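PDB 1I5P: pesticidal crystal protein Cry2Aa from Bacillus thuringiensis serovar kurstaki, which promotes colloid-osmotic lysis by binding to midgut epithelial cells of dipteran and lepidopteran larvae. Local coordinates for residues 72-85 with 120-132. Residues are numbered along the deposited sequence; the frame is centred on the assembly and turned at random.
Sequences RILSELWGIIFPSG and LQANIREFNQQVD
R72 and D132 supply the charged grip of this contact. The arginine chain is fully extended, with CG anti to the backbone N (chi1 -167°), and this length carries the guanidinium from the loop before helix 74-81 across to helix 120-132. Its end nitrogens converge on a single oxygen: R72 NH1 arrives at 2.8 Å on the syn lone pair of D132 OD1, whereas R72 NH2 comes from above the carboxylate plane. Both bonds lie in the guanidinium plane. NH2 also makes weak bonds to N128 OD1 and N128 O, and a water links R72 NE to N128 OD1, so a short amide suits this place beside the arginine.

A second polar tie ends on backbone. W78 NE1 donates to Q121 O at 2.9 Å, a carbonyl that already accepts the helical bond from R125 N; tryptophan can thus lay a broad ring against the helix and still give its one polar side-chain atom, NE1, a partner.

Apolar and ring contacts fill the rest. I124 CG2 lies 3.4 Å from W78 CD1 and also reaches L74 CG, while L74 CD2 meets F127 CD2 at 3.8 Å. Over one face of the indole passes the aliphatic start of R125, its CB 3.7 Å from W78 CZ2. Q121 CB sits almost centrally above the F82 ring in a CH-pi contact, 3.7 Å from the centroid. Further along the same side chain, Q121 CG lies 3.4 Å from G85 O.

Helix 170-193 covers part of the buried side: I124 touches M183, and F127 meets F187 edge-to-face. Helix 74-81 thus packs roughly antiparallel (144° between the segment axes) on segment 120-132, part of the long helix 107-135, an arrangement belonging to the N-terminal helical bundle of three-domain delta-endotoxins.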
loop_
_atom_site.group_PDB
_atom_site.type_symbol
_atom_site.label_atom_id
_atom_site.label_comp_id
_atom_site.label_asym_id
_atom_site.label_seq_id
_atom_site.Cartn_x
_atom_site.Cartn_y
_atom_site.Cartn_z
ATOM N N ARG A 72 4.554 7.059 -23.096
ATOM C CA ARG A 72 5.911 7.500 -22.818
ATOM C C ARG A 72 6.028 8.040 -21.398
ATOM O O ARG A 72 5.348 8.999 -21.018
ATOM C CB ARG A 72 6.327 8.569 -23.828
ATOM C CG ARG A 72 7.806 8.881 -23.833
ATOM C CD ARG A 72 8.127 9.984 -24.834
ATOM N NE ARG A 72 9.539 10.363 -24.791
ATOM C CZ ARG A 72 10.065 11.371 -25.481
ATOM N NH1 ARG A 72 9.299 12.111 -26.273
ATOM N NH2 ARG A 72 11.358 11.637 -25.378
ATOM N N ILE A 73 6.907 7.418 -20.623
ATOM C CA ILE A 73 7.104 7.795 -19.231
ATOM C C ILE A 73 8.372 8.592 -18.937
ATOM O O ILE A 73 8.323 9.615 -18.258
ATOM C CB ILE A 73 7.143 6.534 -18.326
ATOM C CG1 ILE A 73 5.811 5.788 -18.386
ATOM C CG2 ILE A 73 7.457 6.932 -16.889
ATOM C CD1 ILE A 73 5.841 4.427 -17.682
ATOM N N LEU A 74 9.503 8.112 -19.447
ATOM C CA LEU A 74 10.802 8.721 -19.166
ATOM C C LEU A 74 10.947 10.238 -19.232
ATOM O O LEU A 74 11.555 10.834 -18.346
ATOM C CB LEU A 74 11.889 8.077 -20.031
ATOM C CG LEU A 74 13.303 8.267 -19.455
ATOM C CD1 LEU A 74 13.399 7.527 -18.117
ATOM C CD2 LEU A 74 14.357 7.757 -20.426
ATOM N N SER A 75 10.400 10.874 -20.262
ATOM C CA SER A 75 10.536 12.325 -20.372
ATOM C C SER A 75 9.875 13.085 -19.224
ATOM O O SER A 75 10.490 13.967 -18.628
ATOM C CB SER A 75 9.976 12.824 -21.701
ATOM O OG SER A 75 10.211 14.211 -21.825
ATOM N N GLU A 76 8.629 12.752 -18.911
ATOM C CA GLU A 76 7.943 13.434 -17.826
ATOM C C GLU A 76 8.504 13.001 -16.478
ATOM O O GLU A 76 8.603 13.806 -15.557
ATOM C CB GLU A 76 6.435 13.173 -17.908
ATOM C CG GLU A 76 5.779 13.895 -19.081
ATOM C CD GLU A 76 4.347 13.462 -19.336
ATOM O OE1 GLU A 76 3.762 13.910 -20.345
ATOM O OE2 GLU A 76 3.805 12.676 -18.536
ATOM N N LEU A 77 8.887 11.734 -16.364
ATOM C CA LEU A 77 9.452 11.249 -15.113
ATOM C C LEU A 77 10.682 12.076 -14.753
ATOM O O LEU A 77 10.830 12.529 -13.617
ATOM C CB LEU A 77 9.851 9.781 -15.230
ATOM C CG LEU A 77 10.654 9.250 -14.039
ATOM C CD1 LEU A 77 9.854 9.410 -12.748
ATOM C CD2 LEU A 77 11.004 7.792 -14.282
ATOM N N TRP A 78 11.558 12.261 -15.738
ATOM C CA TRP A 78 12.786 13.034 -15.568
ATOM C C TRP A 78 12.458 14.426 -15.038
ATOM O O TRP A 78 13.157 14.956 -14.169
ATOM C CB TRP A 78 13.514 13.160 -16.914
ATOM C CG TRP A 78 14.795 13.943 -16.867
ATOM C CD1 TRP A 78 16.049 13.453 -16.632
ATOM C CD2 TRP A 78 14.950 15.354 -17.066
ATOM N NE1 TRP A 78 16.973 14.467 -16.678
ATOM C CE2 TRP A 78 16.326 15.645 -16.941
ATOM C CE3 TRP A 78 14.059 16.402 -17.338
ATOM C CZ2 TRP A 78 16.834 16.941 -17.080
ATOM C CZ3 TRP A 78 14.564 17.690 -17.477
ATOM C CH2 TRP A 78 15.942 17.947 -17.347
ATOM N N GLY A 79 11.382 15.008 -15.563
ATOM C CA GLY A 79 10.970 16.343 -15.154
ATOM C C GLY A 79 10.466 16.443 -13.726
ATOM O O GLY A 79 10.396 17.534 -13.166
ATOM N N ILE A 80 10.104 15.309 -13.139
ATOM C CA ILE A 80 9.610 15.280 -11.768
ATOM C C ILE A 80 10.731 14.991 -10.771
ATOM O O ILE A 80 10.905 15.713 -9.780
ATOM C CB ILE A 80 8.530 14.192 -11.593
ATOM C CG1 ILE A 80 7.285 14.554 -12.411
ATOM C CG2 ILE A 80 8.190 14.027 -10.111
ATOM C CD1 ILE A 80 6.238 13.450 -12.458
ATOM N N ILE A 81 11.486 13.928 -11.041
ATOM C CA ILE A 81 12.571 13.511 -10.157
ATOM C C ILE A 81 13.831 14.373 -10.300
ATOM O O ILE A 81 14.647 14.440 -9.384
ATOM C CB ILE A 81 12.905 12.012 -10.385
ATOM C CG1 ILE A 81 13.731 11.478 -9.214
ATOM C CG2 ILE A 81 13.652 11.833 -11.698
ATOM C CD1 ILE A 81 13.047 11.633 -7.865
ATOM N N PHE A 82 13.977 15.030 -11.447
ATOM C CA PHE A 82 15.106 15.929 -11.707
ATOM C C PHE A 82 14.518 17.247 -12.211
ATOM O O PHE A 82 14.685 17.606 -13.375
ATOM C CB PHE A 82 16.039 15.360 -12.784
ATOM C CG PHE A 82 16.850 14.172 -12.337
ATOM C CD1 PHE A 82 16.714 12.947 -12.981
ATOM C CD2 PHE A 82 17.768 14.282 -11.296
ATOM C CE1 PHE A 82 17.480 11.847 -12.601
ATOM C CE2 PHE A 82 18.541 13.184 -10.905
ATOM C CZ PHE A 82 18.397 11.963 -11.561
ATOM N N PRO A 83 13.796 17.970 -11.345
ATOM C CA PRO A 83 13.189 19.246 -11.734
ATOM C C PRO A 83 14.167 20.232 -12.373
ATOM O O PRO A 83 15.055 20.778 -11.713
ATOM C CB PRO A 83 12.596 19.757 -10.425
ATOM C CG PRO A 83 13.473 19.110 -9.382
ATOM C CD PRO A 83 13.577 17.717 -9.912
ATOM N N SER A 84 13.972 20.446 -13.672
ATOM C CA SER A 84 14.796 21.335 -14.479
ATOM C C SER A 84 16.247 20.904 -14.481
ATOM O O SER A 84 17.146 21.725 -14.614
ATOM C CB SER A 84 14.672 22.776 -13.989
ATOM O OG SER A 84 13.384 23.282 -14.293
ATOM N N GLY A 85 16.467 19.604 -14.338
ATOM C CA GLY A 85 17.818 19.085 -14.346
ATOM C C GLY A 85 18.516 19.081 -13.001
ATOM O O GLY A 85 19.672 18.670 -12.907
ATOM N N LEU A 120 23.299 10.458 -14.435
ATOM C CA LEU A 120 22.006 9.858 -14.721
ATOM C C LEU A 120 21.093 10.945 -15.292
ATOM O O LEU A 120 20.492 10.779 -16.357
ATOM C CB LEU A 120 21.423 9.285 -13.427
ATOM C CG LEU A 120 20.400 8.156 -13.499
ATOM C CD1 LEU A 120 20.906 7.038 -14.407
ATOM C CD2 LEU A 120 20.148 7.621 -12.096
ATOM N N GLN A 121 21.001 12.060 -14.576
ATOM C CA GLN A 121 20.184 13.189 -15.008
ATOM C C GLN A 121 20.574 13.637 -16.418
ATOM O O GLN A 121 19.716 13.823 -17.276
ATOM C CB GLN A 121 20.351 14.351 -14.020
ATOM C CG GLN A 121 19.674 15.653 -14.417
ATOM C CD GLN A 121 20.455 16.438 -15.454
ATOM O OE1 GLN A 121 21.654 16.676 -15.299
ATOM N NE2 GLN A 121 19.777 16.846 -16.518
ATOM N N ALA A 122 21.873 13.797 -16.653
ATOM C CA ALA A 122 22.372 14.239 -17.955
ATOM C C ALA A 122 22.093 13.249 -19.079
ATOM O O ALA A 122 21.538 13.608 -20.118
ATOM C CB ALA A 122 23.872 14.505 -17.872
ATOM N N ASN A 123 22.501 12.004 -18.871
ATOM C CA ASN A 123 22.315 10.957 -19.861
ATOM C C ASN A 123 20.853 10.800 -20.267
ATOM O O ASN A 123 20.542 10.655 -21.447
ATOM C CB ASN A 123 22.845 9.636 -19.309
ATOM C CG ASN A 123 24.345 9.657 -19.092
ATOM O OD1 ASN A 123 24.900 8.760 -18.463
ATOM N ND2 ASN A 123 25.012 10.684 -19.622
ATOM N N ILE A 124 19.960 10.819 -19.285
ATOM C CA ILE A 124 18.534 10.677 -19.552
ATOM C C ILE A 124 17.987 11.866 -20.330
ATOM O O ILE A 124 17.160 11.695 -21.228
ATOM C CB ILE A 124 17.725 10.532 -18.248
ATOM C CG1 ILE A 124 18.082 9.205 -17.563
ATOM C CG2 ILE A 124 16.238 10.609 -18.551
ATOM C CD1 ILE A 124 17.429 9.010 -16.205
ATOM N N ARG A 125 18.432 13.071 -19.980
ATOM C CA ARG A 125 17.972 14.262 -20.681
ATOM C C ARG A 125 18.455 14.186 -22.126
ATOM O O ARG A 125 17.717 14.513 -23.055
ATOM C CB ARG A 125 18.521 15.532 -20.027
ATOM C CG ARG A 125 18.170 16.818 -20.789
ATOM C CD ARG A 125 18.941 18.004 -20.235
ATOM N NE ARG A 125 20.333 17.641 -19.997
ATOM C CZ ARG A 125 21.232 17.392 -20.946
ATOM N NH1 ARG A 125 20.909 17.474 -22.235
ATOM N NH2 ARG A 125 22.455 17.026 -20.599
ATOM N N GLU A 126 19.699 13.750 -22.303
ATOM C CA GLU A 126 20.294 13.621 -23.629
ATOM C C GLU A 126 19.492 12.655 -24.494
ATOM O O GLU A 126 19.229 12.936 -25.667
ATOM C CB GLU A 126 21.746 13.139 -23.509
ATOM C CG GLU A 126 22.700 14.210 -22.989
ATOM C CD GLU A 126 24.010 13.644 -22.450
ATOM O OE1 GLU A 126 24.138 12.403 -22.356
ATOM O OE2 GLU A 126 24.907 14.444 -22.109
ATOM N N PHE A 127 19.103 11.523 -23.914
ATOM C CA PHE A 127 18.323 10.529 -24.641
ATOM C C PHE A 127 16.983 11.092 -25.095
ATOM O O PHE A 127 16.639 11.013 -26.275
ATOM C CB PHE A 127 18.061 9.290 -23.784
ATOM C CG PHE A 127 17.078 8.334 -24.408
ATOM C CD1 PHE A 127 17.454 7.533 -25.482
ATOM C CD2 PHE A 127 15.754 8.292 -23.971
ATOM C CE1 PHE A 127 16.530 6.704 -26.119
ATOM C CE2 PHE A 127 14.820 7.465 -24.603
ATOM C CZ PHE A 127 15.212 6.671 -25.680
ATOM N N ASN A 128 16.223 11.654 -24.160
ATOM C CA ASN A 128 14.918 12.209 -24.496
ATOM C C ASN A 128 14.996 13.348 -25.513
ATOM O O ASN A 128 14.131 13.459 -26.377
ATOM C CB ASN A 128 14.196 12.668 -23.227
ATOM C CG ASN A 128 13.752 11.503 -22.357
ATOM O OD1 ASN A 128 13.258 10.494 -22.860
ATOM N ND2 ASN A 128 13.915 11.643 -21.045
ATOM N N GLN A 129 16.035 14.175 -25.421
ATOM C CA GLN A 129 16.207 15.275 -26.365
ATOM C C GLN A 129 16.517 14.724 -27.753
ATOM O O GLN A 129 16.038 15.243 -28.761
ATOM C CB GLN A 129 17.328 16.216 -25.903
ATOM C CG GLN A 129 16.859 17.257 -24.895
ATOM C CD GLN A 129 17.995 18.031 -24.247
ATOM O OE1 GLN A 129 19.169 17.673 -24.379
ATOM N NE2 GLN A 129 17.647 19.091 -23.523
ATOM N N GLN A 130 17.319 13.666 -27.797
ATOM C CA GLN A 130 17.683 13.033 -29.055
ATOM C C GLN A 130 16.442 12.448 -29.719
ATOM O O GLN A 130 16.270 12.542 -30.935
ATOM C CB GLN A 130 18.725 11.940 -28.810
ATOM C CG GLN A 130 20.155 12.455 -28.794
ATOM C CD GLN A 130 21.118 11.520 -28.086
ATOM O OE1 GLN A 130 20.872 10.321 -27.974
ATOM N NE2 GLN A 130 22.231 12.067 -27.615
ATOM N N VAL A 131 15.576 11.844 -28.912
ATOM C CA VAL A 131 14.346 11.271 -29.426
ATOM C C VAL A 131 13.499 12.384 -30.029
ATOM O O VAL A 131 13.071 12.296 -31.181
ATOM C CB VAL A 131 13.530 10.575 -28.306
ATOM C CG1 VAL A 131 12.102 10.317 -28.776
ATOM C CG2 VAL A 131 14.192 9.268 -27.920
ATOM N N ASP A 132 13.260 13.429 -29.243
ATOM C CA ASP A 132 12.451 14.560 -29.684
ATOM C C ASP A 132 13.042 15.245 -30.912
ATOM O O ASP A 132 12.336 15.516 -31.885
ATOM C CB ASP A 132 12.306 15.585 -28.554
ATOM C CG ASP A 132 11.594 15.022 -27.338
ATOM O OD1 ASP A 132 10.968 13.949 -27.460
ATOM O OD2 ASP A 132 11.653 15.657 -26.263
HETATM O O HOH W 1 11.215 8.299 -23.317
#